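Local coordinates for hypothetical protein VC1899 (Vibrio cholerae, PDB 1XMX) that is of unknown function but carries a Card1-like endonuclease domain of the PD-(D/E)XK clan and may therefore bind nucleic acid, at residues 140-145 and 271-276; 277-282 and 295-300. One frame throughout, in Å; residues are numbered along the deposited sequence.

Interaction 1: 140-145 and 271-276; sequences DRITIA and TIQDRS
Gln-273 and Asp-274 each send a polar side chain from strand 272-276 to the backbone of 140-145, where a loop runs into helix 144-150. Two direct hydrogen bonds result. Gln-273 NE2 donates to Ile-142 O at 3.0 Å, meeting a lone pair in the carbonyl plane, although the bond is bent to 144° at the hydrogen. CG of Gln-273 sits between its own backbone N and carbonyl carbon (chi1 72°), and the extended chain beyond it carries the amide to the loop. The other amide atom, OE1, accepts from Asn-302 N, so both ends of the group are held and its rotation is fixed. The second bond is straighter: Ile-144 N reaches the anti lone pair of Asp-274 OD2 at 3.0 Å. A carboxylate suits this place, since its charge should be favourable beside the N-H groups that open a helix. Thr-143, the N-cap, complements it with OG1 on Asp-146 N.

Water extends both links. One molecule donates to Arg-141 O and Gln-273 O; another donates to Asp-274 OD2 and accepts from Ala-145 N, so OD2 serves two successive helix N-H groups, one directly and one through water.

Van der Waals contacts complete the two ends. CD1 of Ile-144 lies 3.8 Å from Ser-276 CB, its branched chain crossing Asp-274 at about a right angle and also touching Val-299 of strand 288-300. At the other end Asp-140 CB rests 3.3 Å from Gln-273 OE1, the carboxylate and amide planes 31° apart, while OD2 of Asp-140 approaches Thr-271 CA.

Gln-273 and Asp-274 both face Val-299, which makes a classic beta bulge; here consecutive residues of a bulged sheet strand both turn toward the segment that leads into an N-capped helix.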
loop_
_atom_site.group_PDB
_atom_site.type_symbol
_atom_site.label_atom_id
_atom_site.label_comp_id
_atom_site.label_asym_id
_atom_site.label_seq_id
_atom_site.Cartn_x
_atom_site.Cartn_y
_atom_site.Cartn_z
ATOM N N ASP A 140 -9.352 -11.259 0.015
ATOM C CA ASP A 140 -8.235 -10.343 0.069
ATOM C C ASP A 140 -6.990 -11.060 -0.413
ATOM O O ASP A 140 -6.306 -11.694 0.364
ATOM C CB ASP A 140 -8.074 -9.865 1.520
ATOM C CG ASP A 140 -9.301 -9.069 2.000
ATOM O OD1 ASP A 140 -9.815 -8.374 1.129
ATOM O OD2 ASP A 140 -9.756 -9.166 3.183
ATOM N N ARG A 141 -6.695 -10.948 -1.703
ATOM C CA ARG A 141 -5.677 -11.761 -2.383
ATOM C C ARG A 141 -4.611 -10.945 -3.107
ATOM O O ARG A 141 -3.453 -11.345 -3.184
ATOM C CB ARG A 141 -6.349 -12.650 -3.437
ATOM C CG ARG A 141 -7.389 -13.659 -2.876
ATOM C CD ARG A 141 -6.773 -14.593 -1.931
ATOM N NE ARG A 141 -7.779 -15.559 -1.494
ATOM C CZ ARG A 141 -7.564 -16.509 -0.593
ATOM N NH1 ARG A 141 -6.379 -16.600 0.001
ATOM N NH2 ARG A 141 -8.550 -17.362 -0.285
ATOM N N ILE A 142 -5.006 -9.839 -3.711
ATOM C CA ILE A 142 -4.067 -8.963 -4.429
ATOM C C ILE A 142 -2.904 -8.508 -3.534
ATOM O O ILE A 142 -3.064 -8.277 -2.318
ATOM C CB ILE A 142 -4.833 -7.769 -5.094
ATOM C CG1 ILE A 142 -4.069 -7.209 -6.303
ATOM C CG2 ILE A 142 -5.233 -6.671 -4.080
ATOM C CD1 ILE A 142 -4.544 -5.853 -6.649
ATOM N N THR A 143 -1.701 -8.437 -4.121
ATOM C CA THR A 143 -0.520 -8.028 -3.381
ATOM C C THR A 143 -0.162 -6.589 -3.668
ATOM O O THR A 143 -0.687 -5.989 -4.584
ATOM C CB THR A 143 0.668 -8.856 -3.807
ATOM O OG1 THR A 143 0.885 -8.621 -5.208
ATOM C CG2 THR A 143 0.397 -10.311 -3.531
ATOM N N ILE A 144 0.754 -6.035 -2.872
ATOM C CA ILE A 144 1.392 -4.705 -3.141
ATOM C C ILE A 144 2.008 -4.638 -4.537
ATOM O O ILE A 144 1.876 -3.635 -5.244
ATOM C CB ILE A 144 2.520 -4.399 -2.104
ATOM C CG1 ILE A 144 1.943 -4.344 -0.696
ATOM C CG2 ILE A 144 3.292 -3.066 -2.482
ATOM C CD1 ILE A 144 2.913 -4.641 0.438
ATOM N N ALA A 145 2.681 -5.711 -4.931
ATOM C CA ALA A 145 3.376 -5.770 -6.212
ATOM C C ALA A 145 2.399 -5.609 -7.327
ATOM O O ALA A 145 2.656 -4.867 -8.293
ATOM C CB ALA A 145 4.088 -7.062 -6.335
ATOM N N THR A 271 -7.687 -9.475 7.139
ATOM C CA THR A 271 -7.852 -8.443 6.081
ATOM C C THR A 271 -6.506 -7.815 5.686
ATOM O O THR A 271 -6.416 -7.194 4.683
ATOM C CB THR A 271 -8.849 -7.310 6.489
ATOM O OG1 THR A 271 -8.459 -6.756 7.766
ATOM C CG2 THR A 271 -10.288 -7.836 6.598
ATOM N N ILE A 272 -5.455 -7.968 6.495
ATOM C CA ILE A 272 -4.149 -7.427 6.107
ATOM C C ILE A 272 -3.529 -8.534 5.296
ATOM O O ILE A 272 -3.080 -9.533 5.833
ATOM C CB ILE A 272 -3.267 -7.107 7.339
ATOM C CG1 ILE A 272 -4.001 -6.146 8.287
ATOM C CG2 ILE A 272 -1.906 -6.539 6.898
ATOM C CD1 ILE A 272 -3.319 -5.922 9.584
ATOM N N GLN A 273 -3.496 -8.368 3.996
ATOM C CA GLN A 273 -3.306 -9.492 3.129
ATOM C C GLN A 273 -1.867 -9.461 2.587
ATOM O O GLN A 273 -1.399 -10.434 2.032
ATOM C CB GLN A 273 -4.384 -9.401 2.049
ATOM C CG GLN A 273 -4.130 -8.263 1.047
ATOM C CD GLN A 273 -5.397 -7.763 0.455
ATOM O OE1 GLN A 273 -6.213 -7.184 1.157
ATOM N NE2 GLN A 273 -5.595 -8.010 -0.819
ATOM N N ASP A 274 -1.165 -8.343 2.779
ATOM C CA ASP A 274 0.218 -8.176 2.317
ATOM C C ASP A 274 0.958 -7.051 3.092
ATOM O O ASP A 274 0.346 -6.105 3.524
ATOM C CB ASP A 274 0.311 -7.936 0.796
ATOM C CG ASP A 274 1.721 -8.253 0.251
ATOM O OD1 ASP A 274 2.486 -8.951 0.951
ATOM O OD2 ASP A 274 2.093 -7.840 -0.850
ATOM N N ARG A 275 2.272 -7.145 3.240
ATOM C CA ARG A 275 3.016 -6.108 3.962
ATOM C C ARG A 275 4.429 -6.162 3.529
ATOM O O ARG A 275 4.927 -7.244 3.218
ATOM C CB ARG A 275 2.993 -6.296 5.480
ATOM C CG ARG A 275 3.413 -7.673 5.865
ATOM C CD ARG A 275 3.546 -7.897 7.412
ATOM N NE ARG A 275 3.712 -9.338 7.553
ATOM C CZ ARG A 275 4.888 -9.955 7.524
ATOM N NH1 ARG A 275 6.004 -9.244 7.494
ATOM N NH2 ARG A 275 4.948 -11.278 7.589
ATOM N N SER A 276 5.102 -5.009 3.580
ATOM C CA SER A 276 6.483 -4.937 3.155
ATOM C C SER A 276 7.205 -3.790 3.823
ATOM O O SER A 276 6.573 -2.838 4.228
ATOM C CB SER A 276 6.534 -4.762 1.647
ATOM O OG SER A 276 7.645 -5.489 1.160
HETATM O O HOH W 1 -1.480 -11.089 -0.840
HETATM O O HOH W 2 3.890 -7.755 -2.975
#

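Interaction 2: 277-282 and 295-300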
loop_
_atom_site.group_PDB
_atom_site.type_symbol
_atom_site.label_atom_id
_atom_site.label_comp_id
_atom_site.label_asym_id
_atom_site.label_seq_id
_atom_site.Cartn_x
_atom_site.Cartn_y
_atom_site.Cartn_z
ATOM N N LEU A 277 8.533 -3.877 3.880
ATOM C CA LEU A 277 9.417 -2.902 4.491
ATOM C C LEU A 277 10.264 -2.250 3.425
ATOM O O LEU A 277 10.914 -2.920 2.656
ATOM C CB LEU A 277 10.332 -3.597 5.543
ATOM C CG LEU A 277 11.274 -2.753 6.416
ATOM C CD1 LEU A 277 10.514 -1.586 7.160
ATOM C CD2 LEU A 277 12.045 -3.623 7.446
ATOM N N ASN A 278 10.217 -0.934 3.354
ATOM C CA ASN A 278 11.074 -0.151 2.468
ATOM C C ASN A 278 10.986 -0.553 0.993
ATOM O O ASN A 278 12.007 -0.829 0.354
ATOM C CB ASN A 278 12.530 -0.158 2.957
ATOM C CG ASN A 278 12.739 0.771 4.151
ATOM O OD1 ASN A 278 12.350 1.943 4.101
ATOM N ND2 ASN A 278 13.358 0.262 5.225
ATOM N N VAL A 279 9.766 -0.575 0.466
ATOM C CA VAL A 279 9.552 -0.889 -0.922
ATOM C C VAL A 279 10.155 0.236 -1.775
ATOM O O VAL A 279 9.849 1.415 -1.551
ATOM C CB VAL A 279 8.041 -1.015 -1.196
ATOM C CG1 VAL A 279 7.822 -1.543 -2.600
ATOM C CG2 VAL A 279 7.391 -1.954 -0.165
ATOM N N GLN A 280 11.053 -0.113 -2.700
ATOM C CA GLN A 280 11.498 0.835 -3.743
ATOM C C GLN A 280 10.504 0.856 -4.920
ATOM O O GLN A 280 10.190 -0.174 -5.449
ATOM C CB GLN A 280 12.892 0.469 -4.248
ATOM C CG GLN A 280 13.891 0.183 -3.128
ATOM C CD GLN A 280 14.120 1.418 -2.265
ATOM O OE1 GLN A 280 13.983 1.395 -1.028
ATOM N NE2 GLN A 280 14.445 2.513 -2.914
ATOM N N VAL A 281 10.047 2.042 -5.338
ATOM C CA VAL A 281 8.978 2.177 -6.332
ATOM C C VAL A 281 9.529 3.027 -7.474
ATOM O O VAL A 281 10.067 4.126 -7.239
ATOM C CB VAL A 281 7.734 2.939 -5.783
ATOM C CG1 VAL A 281 6.573 2.979 -6.837
ATOM C CG2 VAL A 281 7.282 2.396 -4.461
ATOM N N TYR A 282 9.409 2.501 -8.686
ATOM C CA TYR A 282 9.878 3.135 -9.902
ATOM C C TYR A 282 8.711 3.421 -10.867
ATOM O O TYR A 282 7.817 2.577 -11.016
ATOM C CB TYR A 282 10.921 2.221 -10.584
ATOM C CG TYR A 282 12.136 1.923 -9.723
ATOM C CD1 TYR A 282 12.165 0.818 -8.870
ATOM C CD2 TYR A 282 13.252 2.748 -9.766
ATOM C CE1 TYR A 282 13.286 0.542 -8.076
ATOM C CE2 TYR A 282 14.387 2.502 -8.965
ATOM C CZ TYR A 282 14.394 1.391 -8.120
ATOM O OH TYR A 282 15.511 1.141 -7.333
ATOM N N ASP A 295 7.989 3.295 3.262
ATOM C CA ASP A 295 8.601 2.803 4.491
ATOM C C ASP A 295 7.958 1.475 4.932
ATOM O O ASP A 295 8.646 0.464 5.070
ATOM C CB ASP A 295 8.614 3.886 5.587
ATOM C CG ASP A 295 9.458 5.105 5.201
ATOM O OD1 ASP A 295 10.342 4.985 4.320
ATOM O OD2 ASP A 295 9.233 6.212 5.741
ATOM N N VAL A 296 6.641 1.480 5.135
ATOM C CA VAL A 296 5.887 0.243 5.340
ATOM C C VAL A 296 4.687 0.355 4.437
ATOM O O VAL A 296 3.959 1.358 4.455
ATOM C CB VAL A 296 5.416 0.042 6.813
ATOM C CG1 VAL A 296 4.684 -1.365 7.006
ATOM C CG2 VAL A 296 6.579 0.196 7.765
ATOM N N ALA A 297 4.528 -0.638 3.587
ATOM C CA ALA A 297 3.381 -0.715 2.693
ATOM C C ALA A 297 2.573 -1.953 3.061
ATOM O O ALA A 297 3.154 -3.013 3.308
ATOM C CB ALA A 297 3.843 -0.830 1.253
ATOM N N THR A 298 1.240 -1.815 3.082
ATOM C CA THR A 298 0.319 -2.958 3.216
ATOM C C THR A 298 -0.816 -2.895 2.190
ATOM O O THR A 298 -1.072 -1.852 1.574
ATOM C CB THR A 298 -0.333 -3.044 4.605
ATOM O OG1 THR A 298 -1.088 -1.856 4.842
ATOM C CG2 THR A 298 0.692 -3.138 5.685
ATOM N N VAL A 299 -1.469 -4.031 1.970
ATOM C CA VAL A 299 -2.805 -4.011 1.369
ATOM C C VAL A 299 -3.734 -4.583 2.453
ATOM O O VAL A 299 -3.437 -5.645 3.056
ATOM C CB VAL A 299 -2.893 -4.846 0.029
ATOM C CG1 VAL A 299 -4.318 -4.763 -0.581
ATOM C CG2 VAL A 299 -1.887 -4.348 -0.995
ATOM N N VAL A 300 -4.881 -3.924 2.648
ATOM C CA VAL A 300 -5.847 -4.323 3.635
ATOM C C VAL A 300 -7.217 -4.168 3.023
ATOM O O VAL A 300 -7.534 -3.102 2.552
ATOM C CB VAL A 300 -5.811 -3.384 4.865
ATOM C CG1 VAL A 300 -6.731 -3.895 5.953
ATOM C CG2 VAL A 300 -4.306 -3.183 5.343
#
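Leu-277 and Asn-278 meet Asp-295 and Val-296 where both segments turn a corner. CG of Leu-277 stands anti to its backbone N (chi1 -175°), and the branch CD1 comes back to the partner, 3.5 Å from Asp-295 O and 4.4 Å from Val-296 CG2. Leucine suits the place because a long branched chain can cover a backbone carbonyl and still touch the valine, whose side chain emerges on the same face of the sheet. His-259 and Val-258 of helix 243-266 pack against Leu-277 and Val-296 respectively.

The same carbonyl accepts from Asn-278 N at 2.7 Å in a nearly straight bond (171°), with the donor lying above the carbonyl plane, and it also receives a CA-H...O contact from Leu-277. Leu-277 and Val-296 form an antiparallel non-hydrogen-bonded pair, and next to it Asn-278 and Val-279 both face Leu-294 in a G1 beta bulge of the hairpin 279-285/288-300. Asn-278 has positive phi and psi, a left-handed conformation that asparagine tolerates better than most residues with a side chain. Its side chain crosses that of Asp-295 obliquely, the amide and carboxylate planes 75° apart. Asp-295 OD2 is held by Cys-309 N, whereas OD1 lies close to the like-charged Glu-255 and Glu-293.

Val-279 has CG1 anti to its backbone N and CG2 beside that N; CG2 touches Ala-297 CB at 4.0 Å. The compact methyl of Ala-297 also packs on Ile-144, and Phe-157 touches Val-279.

How the interactions relate
Interaction 1 closes along the chain before interaction 2 opens: segment 271-276 runs directly into 277-282, and strand 272-276 is followed by strand 279-285. Their centres lie 10 Å apart, and both reach one mixed sheet, in which strand 288-300 pairs with each of those two strands. Probable hydrogen bonds join the contacts directly, Ser-276 N to Ala-297 O and Gln-273 N to Val-299 O. Ile-144 of helix 144-150 packs on the Ala-297 carbonyl as well. Strand 288-300, one arm of the hairpin, thus also pairs with the strand that receives 140-145, so this earlier part of the chain is fastened onto the sheet of the Card1-like endonuclease domain.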